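DUF305 domain-containing protein (Deinococcus radiodurans R1, PDB 3BT5) is of unknown function but folds as an all-helical, probably ferritin-like bundle in which four long helices pack together, with two short helices packed alongside. Local coordinates at residues H24-D29 with A90-L95; L52-Q57 with R113-A118; E74-E79 with M84-E89; Q106-M111 with E153-R158. All coordinates share one frame; numbering follows the deposited sequence.

Contact 1. Residues H24-D29 with A90-L95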
loop_
_atom_site.group_PDB
_atom_site.type_symbol
_atom_site.label_atom_id
_atom_site.label_comp_id
_atom_site.label_asym_id
_atom_site.label_seq_id
_atom_site.Cartn_x
_atom_site.Cartn_y
_atom_site.Cartn_z
ATOM N N HIS A 24 -2.990 2.550 -0.397
ATOM C CA HIS A 24 -2.852 1.505 -1.393
ATOM C C HIS A 24 -2.496 2.082 -2.754
ATOM O O HIS A 24 -1.713 1.465 -3.513
ATOM C CB HIS A 24 -4.164 0.739 -1.519
ATOM C CG HIS A 24 -4.297 -0.431 -0.590
ATOM N ND1 HIS A 24 -3.918 -0.405 0.739
ATOM C CD2 HIS A 24 -4.806 -1.668 -0.817
ATOM C CE1 HIS A 24 -4.171 -1.588 1.282
ATOM N NE2 HIS A 24 -4.719 -2.366 0.362
ATOM N N ALA A 25 -3.093 3.213 -3.118
ATOM C CA ALA A 25 -2.823 3.768 -4.436
ATOM C C ALA A 25 -1.335 4.000 -4.645
ATOM O O ALA A 25 -0.822 3.861 -5.774
ATOM C CB ALA A 25 -3.582 5.055 -4.657
ATOM N N GLN A 26 -0.620 4.363 -3.577
ATOM C CA GLN A 26 0.800 4.642 -3.754
ATOM C C GLN A 26 1.592 3.380 -4.141
ATOM O O GLN A 26 2.632 3.472 -4.806
ATOM C CB GLN A 26 1.439 5.275 -2.529
ATOM C CG GLN A 26 2.875 5.700 -2.843
ATOM C CD GLN A 26 3.581 6.270 -1.654
ATOM O OE1 GLN A 26 3.844 5.566 -0.682
ATOM N NE2 GLN A 26 3.952 7.517 -1.756
ATOM N N ALA A 27 1.123 2.216 -3.714
ATOM C CA ALA A 27 1.815 0.978 -4.081
ATOM C C ALA A 27 1.919 0.875 -5.608
ATOM O O ALA A 27 2.886 0.351 -6.157
ATOM C CB ALA A 27 1.100 -0.263 -3.473
ATOM N N LEU A 28 0.893 1.363 -6.301
ATOM C CA LEU A 28 0.896 1.367 -7.759
ATOM C C LEU A 28 1.980 2.305 -8.329
ATOM O O LEU A 28 2.639 1.958 -9.317
ATOM C CB LEU A 28 -0.497 1.731 -8.279
ATOM C CG LEU A 28 -1.615 0.679 -8.345
ATOM C CD1 LEU A 28 -1.530 -0.479 -7.368
ATOM C CD2 LEU A 28 -3.025 1.308 -8.341
ATOM N N ASP A 29 2.180 3.460 -7.686
ATOM C CA ASP A 29 3.201 4.437 -8.088
ATOM C C ASP A 29 4.603 3.853 -7.867
ATOM O O ASP A 29 5.537 4.186 -8.588
ATOM C CB ASP A 29 3.116 5.721 -7.236
ATOM C CG ASP A 29 1.872 6.544 -7.497
ATOM O OD1 ASP A 29 1.301 6.426 -8.587
ATOM O OD2 ASP A 29 1.478 7.319 -6.589
ATOM N N ALA A 90 10.291 12.642 -3.280
ATOM C CA ALA A 90 11.656 12.344 -3.692
ATOM C C ALA A 90 11.916 10.841 -3.761
ATOM O O ALA A 90 12.560 10.351 -4.722
ATOM C CB ALA A 90 12.648 12.997 -2.768
ATOM N N GLU A 91 11.437 10.102 -2.760
ATOM C CA GLU A 91 11.705 8.664 -2.733
ATOM C C GLU A 91 11.065 7.972 -3.921
ATOM O O GLU A 91 11.652 7.059 -4.521
ATOM C CB GLU A 91 11.215 8.068 -1.407
ATOM C CG GLU A 91 12.142 8.412 -0.246
ATOM C CD GLU A 91 11.595 8.001 1.099
ATOM O OE1 GLU A 91 10.360 8.002 1.282
ATOM O OE2 GLU A 91 12.408 7.705 2.001
ATOM N N VAL A 92 9.829 8.354 -4.243
ATOM C CA VAL A 92 9.187 7.748 -5.411
ATOM C C VAL A 92 9.989 8.093 -6.671
ATOM O O VAL A 92 10.251 7.223 -7.518
ATOM C CB VAL A 92 7.727 8.246 -5.574
ATOM C CG1 VAL A 92 7.145 7.749 -6.903
ATOM C CG2 VAL A 92 6.886 7.763 -4.369
ATOM N N ALA A 93 10.409 9.365 -6.809
ATOM C CA ALA A 93 11.207 9.754 -7.980
ATOM C C ALA A 93 12.522 8.958 -8.099
ATOM O O ALA A 93 12.997 8.694 -9.217
ATOM C CB ALA A 93 11.478 11.241 -7.941
ATOM N N GLY A 94 13.116 8.577 -6.968
ATOM C CA GLY A 94 14.372 7.824 -6.976
ATOM C C GLY A 94 14.233 6.533 -7.742
ATOM O O GLY A 94 15.187 6.061 -8.346
ATOM N N LEU A 95 13.039 5.941 -7.734
ATOM C CA LEU A 95 12.861 4.696 -8.471
ATOM C C LEU A 95 13.037 4.862 -9.966
ATOM O O LEU A 95 13.301 3.866 -10.666
ATOM C CB LEU A 95 11.506 4.066 -8.145
ATOM C CG LEU A 95 11.262 3.802 -6.661
ATOM C CD1 LEU A 95 9.906 3.071 -6.494
ATOM C CD2 LEU A 95 12.420 3.007 -6.027
#

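Contact 2. Residues L52-Q57 with R113-A118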
loop_
_atom_site.group_PDB
_atom_site.type_symbol
_atom_site.label_atom_id
_atom_site.label_comp_id
_atom_site.label_asym_id
_atom_site.label_seq_id
_atom_site.Cartn_x
_atom_site.Cartn_y
_atom_site.Cartn_z
ATOM N N LEU A 52 -1.566 -6.108 -8.366
ATOM C CA LEU A 52 -2.846 -6.787 -8.470
ATOM C C LEU A 52 -3.545 -6.949 -7.121
ATOM O O LEU A 52 -4.758 -6.734 -6.985
ATOM C CB LEU A 52 -2.652 -8.143 -9.160
ATOM C CG LEU A 52 -2.341 -8.002 -10.660
ATOM C CD1 LEU A 52 -2.002 -9.347 -11.304
ATOM C CD2 LEU A 52 -3.497 -7.299 -11.414
ATOM N N SER A 53 -2.785 -7.292 -6.096
ATOM C CA SER A 53 -3.400 -7.475 -4.784
ATOM C C SER A 53 -3.866 -6.151 -4.204
ATOM O O SER A 53 -4.955 -6.071 -3.615
ATOM C CB SER A 53 -2.428 -8.125 -3.816
ATOM O OG SER A 53 -1.404 -7.199 -3.508
ATOM N N GLN A 54 -3.082 -5.097 -4.370
ATOM C CA GLN A 54 -3.488 -3.793 -3.847
ATOM C C GLN A 54 -4.726 -3.292 -4.587
ATOM O O GLN A 54 -5.649 -2.754 -3.973
ATOM C CB GLN A 54 -2.337 -2.786 -3.962
ATOM C CG GLN A 54 -1.134 -3.077 -3.054
ATOM C CD GLN A 54 -1.285 -2.464 -1.655
ATOM O OE1 GLN A 54 -1.182 -1.243 -1.473
ATOM N NE2 GLN A 54 -1.527 -3.309 -0.666
ATOM N N ARG A 55 -4.764 -3.477 -5.912
ATOM C CA ARG A 55 -5.931 -3.029 -6.667
ATOM C C ARG A 55 -7.227 -3.751 -6.252
ATOM O O ARG A 55 -8.298 -3.141 -6.220
ATOM C CB ARG A 55 -5.675 -3.174 -8.172
ATOM C CG ARG A 55 -4.754 -2.099 -8.699
ATOM C CD ARG A 55 -4.366 -2.336 -10.146
ATOM N NE ARG A 55 -5.523 -2.232 -11.026
ATOM C CZ ARG A 55 -5.440 -2.158 -12.347
ATOM N NH1 ARG A 55 -4.245 -2.140 -12.925
ATOM N NH2 ARG A 55 -6.546 -2.086 -13.090
ATOM N N GLU A 56 -7.138 -5.043 -5.951
ATOM C CA GLU A 56 -8.316 -5.790 -5.508
ATOM C C GLU A 56 -8.873 -5.173 -4.234
ATOM O O GLU A 56 -10.081 -4.991 -4.085
ATOM C CB GLU A 56 -7.954 -7.246 -5.248
ATOM C CG GLU A 56 -9.147 -8.111 -4.842
ATOM C CD GLU A 56 -8.743 -9.510 -4.348
ATOM O OE1 GLU A 56 -7.563 -9.901 -4.494
ATOM O OE2 GLU A 56 -9.620 -10.220 -3.803
ATOM N N GLN A 57 -7.994 -4.809 -3.308
ATOM C CA GLN A 57 -8.475 -4.188 -2.094
ATOM C C GLN A 57 -8.971 -2.755 -2.324
ATOM O O GLN A 57 -9.940 -2.320 -1.686
ATOM C CB GLN A 57 -7.383 -4.255 -1.030
ATOM C CG GLN A 57 -7.278 -5.701 -0.508
ATOM C CD GLN A 57 -6.090 -5.977 0.376
ATOM O OE1 GLN A 57 -5.311 -5.080 0.709
ATOM N NE2 GLN A 57 -5.946 -7.244 0.779
ATOM N N ARG A 113 8.354 -0.671 4.029
ATOM C CA ARG A 113 7.981 0.324 5.026
ATOM C C ARG A 113 6.523 0.742 4.831
ATOM O O ARG A 113 5.770 0.932 5.804
ATOM C CB ARG A 113 8.936 1.528 4.950
ATOM C CG ARG A 113 8.790 2.524 6.111
ATOM C CD ARG A 113 9.656 3.760 5.885
ATOM N NE ARG A 113 9.236 4.476 4.689
ATOM C CZ ARG A 113 9.972 5.345 3.999
ATOM N NH1 ARG A 113 11.235 5.613 4.315
ATOM N NH2 ARG A 113 9.449 5.926 2.970
ATOM N N HIS A 114 6.133 0.876 3.576
ATOM C CA HIS A 114 4.768 1.181 3.205
ATOM C C HIS A 114 3.799 0.146 3.793
ATOM O O HIS A 114 2.797 0.494 4.450
ATOM C CB HIS A 114 4.717 1.228 1.683
ATOM C CG HIS A 114 3.360 1.252 1.088
ATOM N ND1 HIS A 114 2.590 0.119 0.958
ATOM C CD2 HIS A 114 2.635 2.275 0.559
ATOM C CE1 HIS A 114 1.446 0.437 0.377
ATOM N NE2 HIS A 114 1.451 1.740 0.122
ATOM N N HIS A 115 4.107 -1.133 3.604
ATOM C CA HIS A 115 3.235 -2.179 4.107
ATOM C C HIS A 115 3.234 -2.236 5.643
ATOM O O HIS A 115 2.207 -2.518 6.249
ATOM C CB HIS A 115 3.712 -3.533 3.558
ATOM C CG HIS A 115 3.240 -3.834 2.162
ATOM N ND1 HIS A 115 2.937 -2.847 1.235
ATOM C CD2 HIS A 115 2.992 -5.019 1.551
ATOM C CE1 HIS A 115 2.507 -3.422 0.119
ATOM N NE2 HIS A 115 2.549 -4.745 0.278
ATOM N N GLN A 116 4.373 -1.978 6.271
ATOM C CA GLN A 116 4.412 -1.901 7.731
ATOM C C GLN A 116 3.491 -0.795 8.221
ATOM O O GLN A 116 2.821 -0.962 9.231
ATOM C CB GLN A 116 5.851 -1.706 8.240
ATOM C CG GLN A 116 6.715 -2.931 7.964
ATOM C CD GLN A 116 8.188 -2.690 8.192
ATOM O OE1 GLN A 116 8.672 -1.578 8.018
ATOM N NE2 GLN A 116 8.922 -3.753 8.533
ATOM N N GLY A 117 3.461 0.337 7.530
ATOM C CA GLY A 117 2.552 1.412 7.946
ATOM C C GLY A 117 1.100 1.002 7.773
ATOM O O GLY A 117 0.264 1.287 8.644
ATOM N N ALA A 118 0.786 0.307 6.678
ATOM C CA ALA A 118 -0.589 -0.183 6.460
ATOM C C ALA A 118 -0.992 -1.115 7.610
ATOM O O ALA A 118 -2.098 -1.001 8.154
ATOM C CB ALA A 118 -0.739 -0.888 5.097
#

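Contact 3. Residues E74-E79 with M84-E89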
loop_
_atom_site.group_PDB
_atom_site.type_symbol
_atom_site.label_atom_id
_atom_site.label_comp_id
_atom_site.label_asym_id
_atom_site.label_seq_id
_atom_site.Cartn_x
_atom_site.Cartn_y
_atom_site.Cartn_z
ATOM N N GLU A 74 -9.798 13.903 1.693
ATOM C CA GLU A 74 -8.874 14.980 1.353
ATOM C C GLU A 74 -7.479 14.356 1.250
ATOM O O GLU A 74 -7.186 13.370 1.929
ATOM C CB GLU A 74 -8.885 16.023 2.464
ATOM C CG GLU A 74 -10.218 16.075 3.225
ATOM C CD GLU A 74 -10.314 15.014 4.318
ATOM O OE1 GLU A 74 -11.243 14.180 4.270
ATOM O OE2 GLU A 74 -9.453 15.014 5.224
ATOM N N PRO A 75 -6.608 14.914 0.394
ATOM C CA PRO A 75 -5.261 14.350 0.314
ATOM C C PRO A 75 -4.551 14.309 1.684
ATOM O O PRO A 75 -4.730 15.194 2.541
ATOM C CB PRO A 75 -4.539 15.297 -0.654
ATOM C CG PRO A 75 -5.637 15.935 -1.459
ATOM C CD PRO A 75 -6.806 16.047 -0.531
ATOM N N ILE A 76 -3.769 13.258 1.905
ATOM C CA ILE A 76 -2.902 13.179 3.093
ATOM C C ILE A 76 -1.727 14.173 2.950
ATOM O O ILE A 76 -1.189 14.318 1.846
ATOM C CB ILE A 76 -2.401 11.755 3.252
ATOM C CG1 ILE A 76 -3.612 10.802 3.427
ATOM C CG2 ILE A 76 -1.408 11.683 4.419
ATOM C CD1 ILE A 76 -3.252 9.343 3.178
ATOM N N SER A 77 -1.375 14.883 4.038
ATOM C CA SER A 77 -0.196 15.788 4.061
ATOM C C SER A 77 1.117 15.046 3.985
ATOM O O SER A 77 1.194 13.909 4.437
ATOM C CB SER A 77 -0.149 16.571 5.371
ATOM O OG SER A 77 0.274 15.791 6.492
ATOM N N PRO A 78 2.165 15.684 3.420
ATOM C CA PRO A 78 3.461 14.983 3.360
ATOM C C PRO A 78 3.953 14.412 4.695
ATOM O O PRO A 78 4.403 13.265 4.732
ATOM C CB PRO A 78 4.419 16.056 2.796
ATOM C CG PRO A 78 3.519 16.871 1.912
ATOM C CD PRO A 78 2.228 16.993 2.743
ATOM N N GLU A 79 3.862 15.186 5.791
ATOM C CA GLU A 79 4.367 14.671 7.063
ATOM C C GLU A 79 3.556 13.464 7.533
ATOM O O GLU A 79 4.089 12.461 8.034
ATOM C CB GLU A 79 4.283 15.744 8.146
ATOM C CG GLU A 79 4.821 15.307 9.510
ATOM C CD GLU A 79 4.393 16.217 10.672
ATOM O OE1 GLU A 79 3.419 16.997 10.522
ATOM O OE2 GLU A 79 5.029 16.139 11.751
ATOM N N MET A 84 2.617 7.414 7.989
ATOM C CA MET A 84 1.925 6.250 7.503
ATOM C C MET A 84 2.840 5.279 6.766
ATOM O O MET A 84 2.367 4.227 6.345
ATOM C CB MET A 84 0.762 6.647 6.594
ATOM C CG MET A 84 -0.344 7.455 7.277
ATOM S SD MET A 84 -1.486 7.967 5.990
ATOM C CE MET A 84 -2.724 8.869 6.901
ATOM N N GLY A 85 4.129 5.585 6.652
ATOM C CA GLY A 85 5.052 4.710 5.923
ATOM C C GLY A 85 5.039 4.916 4.423
ATOM O O GLY A 85 5.736 4.169 3.712
ATOM N N MET A 86 4.253 5.893 3.938
ATOM C CA MET A 86 4.270 6.205 2.506
ATOM C C MET A 86 5.611 6.803 2.080
ATOM O O MET A 86 6.299 7.427 2.882
ATOM C CB MET A 86 3.128 7.126 2.138
ATOM C CG MET A 86 1.786 6.458 2.415
ATOM S SD MET A 86 0.349 7.496 2.162
ATOM C CE MET A 86 0.378 7.599 0.397
ATOM N N ALA A 87 6.002 6.569 0.828
ATOM C CA ALA A 87 7.229 7.130 0.293
ATOM C C ALA A 87 7.055 8.617 0.021
ATOM O O ALA A 87 5.967 9.058 -0.383
ATOM C CB ALA A 87 7.587 6.398 -1.007
ATOM N N SER A 88 8.132 9.395 0.207
ATOM C CA SER A 88 8.034 10.800 -0.112
ATOM C C SER A 88 8.049 10.985 -1.637
ATOM O O SER A 88 8.411 10.094 -2.422
ATOM C CB SER A 88 9.193 11.555 0.520
ATOM O OG SER A 88 10.388 11.197 -0.158
ATOM N N GLU A 89 7.721 12.196 -2.044
ATOM C CA GLU A 89 7.853 12.597 -3.418
ATOM C C GLU A 89 9.244 12.257 -4.003
ATOM O O GLU A 89 9.370 11.669 -5.093
ATOM C CB GLU A 89 7.549 14.107 -3.467
ATOM C CG GLU A 89 7.576 14.756 -4.807
ATOM C CD GLU A 89 6.942 16.157 -4.756
ATOM O OE1 GLU A 89 5.781 16.316 -5.182
ATOM O OE2 GLU A 89 7.590 17.076 -4.233
#

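Contact 4. Residues Q106-M111 with E153-R158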
loop_
_atom_site.group_PDB
_atom_site.type_symbol
_atom_site.label_atom_id
_atom_site.label_comp_id
_atom_site.label_asym_id
_atom_site.label_seq_id
_atom_site.Cartn_x
_atom_site.Cartn_y
_atom_site.Cartn_z
ATOM N N GLN A 106 15.724 -0.045 -3.442
ATOM C CA GLN A 106 14.889 1.011 -2.872
ATOM C C GLN A 106 13.408 0.650 -2.993
ATOM O O GLN A 106 12.631 0.897 -2.077
ATOM C CB GLN A 106 15.166 2.336 -3.593
ATOM C CG GLN A 106 16.234 3.167 -2.993
ATOM C CD GLN A 106 15.891 3.573 -1.562
ATOM O OE1 GLN A 106 16.370 2.955 -0.640
ATOM N NE2 GLN A 106 15.037 4.608 -1.385
ATOM N N PHE A 107 13.009 0.089 -4.126
ATOM C CA PHE A 107 11.613 -0.327 -4.287
ATOM C C PHE A 107 11.196 -1.267 -3.161
ATOM O O PHE A 107 10.129 -1.105 -2.558
ATOM C CB PHE A 107 11.412 -0.981 -5.657
ATOM C CG PHE A 107 10.141 -1.756 -5.774
ATOM C CD1 PHE A 107 8.932 -1.091 -5.942
ATOM C CD2 PHE A 107 10.154 -3.146 -5.731
ATOM C CE1 PHE A 107 7.751 -1.789 -6.063
ATOM C CE2 PHE A 107 8.957 -3.863 -5.833
ATOM C CZ PHE A 107 7.758 -3.176 -5.984
ATOM N N LEU A 108 12.039 -2.260 -2.873
ATOM C CA LEU A 108 11.713 -3.229 -1.834
ATOM C C LEU A 108 11.701 -2.562 -0.459
ATOM O O LEU A 108 10.772 -2.782 0.320
ATOM C CB LEU A 108 12.710 -4.390 -1.854
ATOM C CG LEU A 108 12.607 -5.192 -3.153
ATOM C CD1 LEU A 108 13.846 -6.111 -3.318
ATOM C CD2 LEU A 108 11.328 -6.014 -3.184
ATOM N N ARG A 109 12.711 -1.735 -0.158
ATOM C CA ARG A 109 12.730 -1.057 1.131
ATOM C C ARG A 109 11.507 -0.153 1.299
ATOM O O ARG A 109 10.893 -0.132 2.372
ATOM C CB ARG A 109 14.018 -0.266 1.308
ATOM C CG ARG A 109 15.248 -1.138 1.397
ATOM C CD ARG A 109 16.405 -0.284 1.791
ATOM N NE ARG A 109 16.857 0.520 0.666
ATOM C CZ ARG A 109 17.948 0.243 -0.050
ATOM N NH1 ARG A 109 18.300 1.022 -1.058
ATOM N NH2 ARG A 109 18.689 -0.816 0.254
ATOM N N LEU A 110 11.167 0.606 0.267
ATOM C CA LEU A 110 10.040 1.511 0.366
ATOM C C LEU A 110 8.746 0.747 0.480
ATOM O O LEU A 110 7.873 1.135 1.251
ATOM C CB LEU A 110 9.978 2.449 -0.857
ATOM C CG LEU A 110 11.138 3.457 -0.964
ATOM C CD1 LEU A 110 11.051 4.163 -2.302
ATOM C CD2 LEU A 110 11.085 4.476 0.204
ATOM N N MET A 111 8.595 -0.330 -0.287
ATOM C CA MET A 111 7.334 -1.061 -0.215
ATOM C C MET A 111 7.197 -1.797 1.115
ATOM O O MET A 111 6.097 -1.893 1.648
ATOM C CB MET A 111 7.196 -2.033 -1.389
ATOM C CG MET A 111 5.791 -2.637 -1.504
ATOM S SD MET A 111 4.533 -1.483 -2.162
ATOM C CE MET A 111 5.017 -1.471 -3.888
ATOM N N GLU A 153 11.154 -9.223 1.947
ATOM C CA GLU A 153 12.361 -9.386 2.761
ATOM C C GLU A 153 13.228 -10.518 2.202
ATOM O O GLU A 153 14.460 -10.422 2.199
ATOM C CB GLU A 153 12.008 -9.665 4.222
ATOM C CG GLU A 153 11.368 -8.467 4.874
ATOM C CD GLU A 153 10.863 -8.728 6.267
ATOM O OE1 GLU A 153 10.487 -9.882 6.572
ATOM O OE2 GLU A 153 10.803 -7.755 7.047
ATOM N N GLY A 154 12.591 -11.590 1.724
ATOM C CA GLY A 154 13.341 -12.703 1.130
ATOM C C GLY A 154 14.031 -12.248 -0.155
ATOM O O GLY A 154 15.211 -12.575 -0.397
ATOM N N VAL A 155 13.302 -11.514 -1.000
ATOM C CA VAL A 155 13.877 -11.056 -2.257
ATOM C C VAL A 155 15.039 -10.103 -1.992
ATOM O O VAL A 155 16.109 -10.197 -2.623
ATOM C CB VAL A 155 12.808 -10.353 -3.147
ATOM C CG1 VAL A 155 13.450 -9.795 -4.420
ATOM C CG2 VAL A 155 11.686 -11.344 -3.477
ATOM N N LEU A 156 14.845 -9.166 -1.063
ATOM C CA LEU A 156 15.889 -8.194 -0.767
ATOM C C LEU A 156 17.159 -8.939 -0.325
ATOM O O LEU A 156 18.273 -8.565 -0.707
ATOM C CB LEU A 156 15.407 -7.216 0.307
ATOM C CG LEU A 156 16.298 -6.031 0.666
ATOM C CD1 LEU A 156 16.578 -5.165 -0.545
ATOM C CD2 LEU A 156 15.593 -5.228 1.764
ATOM N N GLY A 157 16.991 -9.989 0.476
ATOM C CA GLY A 157 18.124 -10.789 0.917
ATOM C C GLY A 157 18.830 -11.532 -0.207
ATOM O O GLY A 157 20.046 -11.775 -0.135
ATOM N N ARG A 158 18.078 -11.918 -1.243
ATOM C CA ARG A 158 18.643 -12.672 -2.386
ATOM C C ARG A 158 19.214 -11.785 -3.502
ATOM O O ARG A 158 20.033 -12.242 -4.311
ATOM C CB ARG A 158 17.608 -13.627 -2.982
ATOM C CG ARG A 158 17.317 -14.813 -2.071
ATOM C CD ARG A 158 16.378 -15.836 -2.685
ATOM N NE ARG A 158 15.003 -15.352 -2.838
ATOM C CZ ARG A 158 14.060 -15.411 -1.895
ATOM N NH1 ARG A 158 12.829 -14.967 -2.155
ATOM N NH2 ARG A 158 14.329 -15.912 -0.689
#

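Contact 1. Residues H24-D29 with A90-L95
Val-92 is the apolar centre of this contact, turned from the short helix 89-97 toward Gln-26 and Asp-29 on the long helix 11-37. Helix 11-37 is one of the four long helices of an apparent four-helix bundle, probably of the ferritin-like kind, and helix 89-97 lies against its outside. Asp-29 and Val-92 have the nearest CA atoms, 7.3 Å apart, and the valine reaches into the gap with both methyls. CG1, anti to the backbone N (chi1 172°), comes up to the main-chain carbonyl of the aspartate, where Asp-29 O lies 4.3 Å from Val-92 CG1. CG2 takes the other branch and meets Gln-26. Asp-29 is an exposed residue that presents mainly its backbone here, and its carboxylate takes no part.

Gln-26 enters differently. Its chain is fully extended as far as CD and crosses the valine at a slant, laying the amide beside a methyl group. Nothing polar joins the two helices at this point, yet the amide is well engaged. OE1 accepts a hydrogen bond from the backbone N of Ala-87 in the connection that leads into helix 89-97, so the glutamine ties that connection to the long helix while its other end brushes Val-92. Leu-30 and Ala-87 also touch Val-92, extending the apolar patch on both the helix and the connection. A little further along, the carbonyl of Leu-95 bonds to Arg-37 near the end of the long helix. The closest atoms between the two segments are Gln-26 NE2 and Val-92 CG2, 3.9 Å apart.

Contact 2. Residues L52-Q57 with R113-A118
His-114 and Gln-54 approach from opposite directions: the glutamine leans out from helix 41-68 and its OE1 stops at the edge of the imidazole, near the ring plane, 3.6 Å from His-114 CE1. The amide stands steeply to that ring, with 74° between the planes. A bend at chi2 (-87°) turns the amide across the space between the helices, so that its two ends face two successive histidines. This is one of two modelled conformers of the glutamine, so the amide's detailed placement is less certain. At the ring atom next to CE1, His-114 NE2 bonds to the carbonyl of His-23, and the two rings meet as well.

His-115 comes next and receives the nitrogen end of the same amide, Gln-54 NE2 lying 4.1 Å from His-115 CE1. Here the planes are 29° apart and the approach is oblique. The two imidazoles are linked in their own planes by a hydrogen bond of 3.0 Å between His-114 ND1 and His-115 ND1, which, with the bonds at the two NE2 atoms, helps to set both ring rotations. His-115 NE2 is bonded to Glu-148.

The contact is buried near the centre of the bundle: helix 11-37 touches it through His-24, Gln-26 and Ala-27, and helix 132-158 through Gln-145, Glu-148 and Ile-149, so all four long helices converge around the Gln-54 amide.

Contact 3. Residues E74-E79 with M84-E89
Ile-76, whose side chain meets Met-84 and Met-86, is held at its backbone N by a hydrogen bond to Gln-22 OE1. The same glutamine amide uses NE2 on the carbonyl of Glu-74, so helix 11-37 grips the extended chain on either side of Pro-75 and helps to place the isoleucine facing residues 84-89.

Ile-76 and Met-84 then reach for each other tip to tip. Ile-76 CD1 lies 3.6 Å from Met-84 SD and 3.8 Å from Met-84 CE, while the other branch, Ile-76 CG2, is 4.0 Å from Met-84 CE. The methionine can span this distance because its chain runs straight beyond CG. Met-86 instead folds at its last torsion (chi3 71°), and its SD approaches Ile-76 CD1 at 4.2 Å. His-19 of helix 11-37 and Ala-81 of helix 78-83 add to the surroundings of this cluster.

Ser-77 is the N-cap of helix 78-83, with OG bonded to the N of His-80. That helix ends in a Schellman motif at Gly-85, where phi is +83°. Ser-88 starts helix 89-97 with a capping box: its OG caps a helix N, and Glu-91 OE1 returns to Ser-88 N. Met-84 O is also bonded to His-23 NE2.

The chemistry thus separates two tasks: hydrogen bonds at the backbone and caps fix the path of the chain, whereas the touch between the segments is apolar, made by methyl groups and thioether sulfurs and without a directional bond.

Contact 4. Residues Q106-M111 with E153-R158
Leu-108 and Leu-156 form the middle of this contact between the antiparallel helices 100-122 and 132-158 of the apparent four-helix bundle, probably ferritin-like. Their CA atoms are only 6.6 Å apart, and the axes of the two short segments pass at 9.9 Å, with 152° between their directions. Leu-108 does the reaching: its CD1 settles 3.9 Å from the backbone CA of Leu-156 and 4.0 Å from Leu-156 CD1. The same methyl touches Val-155 CG1 at 3.9 Å, the two side chains crossing nearly at right angles, so one leucine branch fills the corner between two consecutive residues of helix 132-158. Leu-156 has its CG anti to the backbone N, which carries its methyls over toward helix 100-122; Leu-156 CD2 lies 4.1 Å from Arg-109 CG, on the aliphatic part of the arginine.

Behind this first shell, Leu-46 of helix 41-68 packs on both Leu-108 and Val-155, and Met-152 also supports Leu-108. The outer edge is polar. Arg-105, whose guanidinium lies near that of Arg-109, makes a weak hydrogen bond to the carbonyl of Leu-156.

Arg-109 is steadied within its own helix by Gln-106, one turn earlier. Two of its nitrogens grip a single oxygen side-on, in the guanidinium plane: Arg-109 NE and NH1 are each 2.8 Å from Gln-106 OE1, with NH1 on a lone pair in the carbonyl plane and NE tilted 24° from it.

How the contacts relate
Contact 2 lies deepest, its centre about 3 Å from the centre of the chain, and joins two long bundle helices; contact 4 shares helix 100-122 with it, centres about 15 Å apart. Contact 1 joins helix 89-97 to helix 11-37, while contact 3, its centre about 11 Å from that of contact 1, closes the connection round helix 78-83 on itself. Along the chain, contact 3 is nested inside the loops closed by contacts 1 and 2, which cross each other, and contact 4 crosses contact 2. Contacts 1 and 2 are tied by a probable hydrogen bond from His-24 to Gln-57 and, in the Arg-113 conformer modelled here, by its salt bridge to Glu-91, which joins the short helices to the long ones.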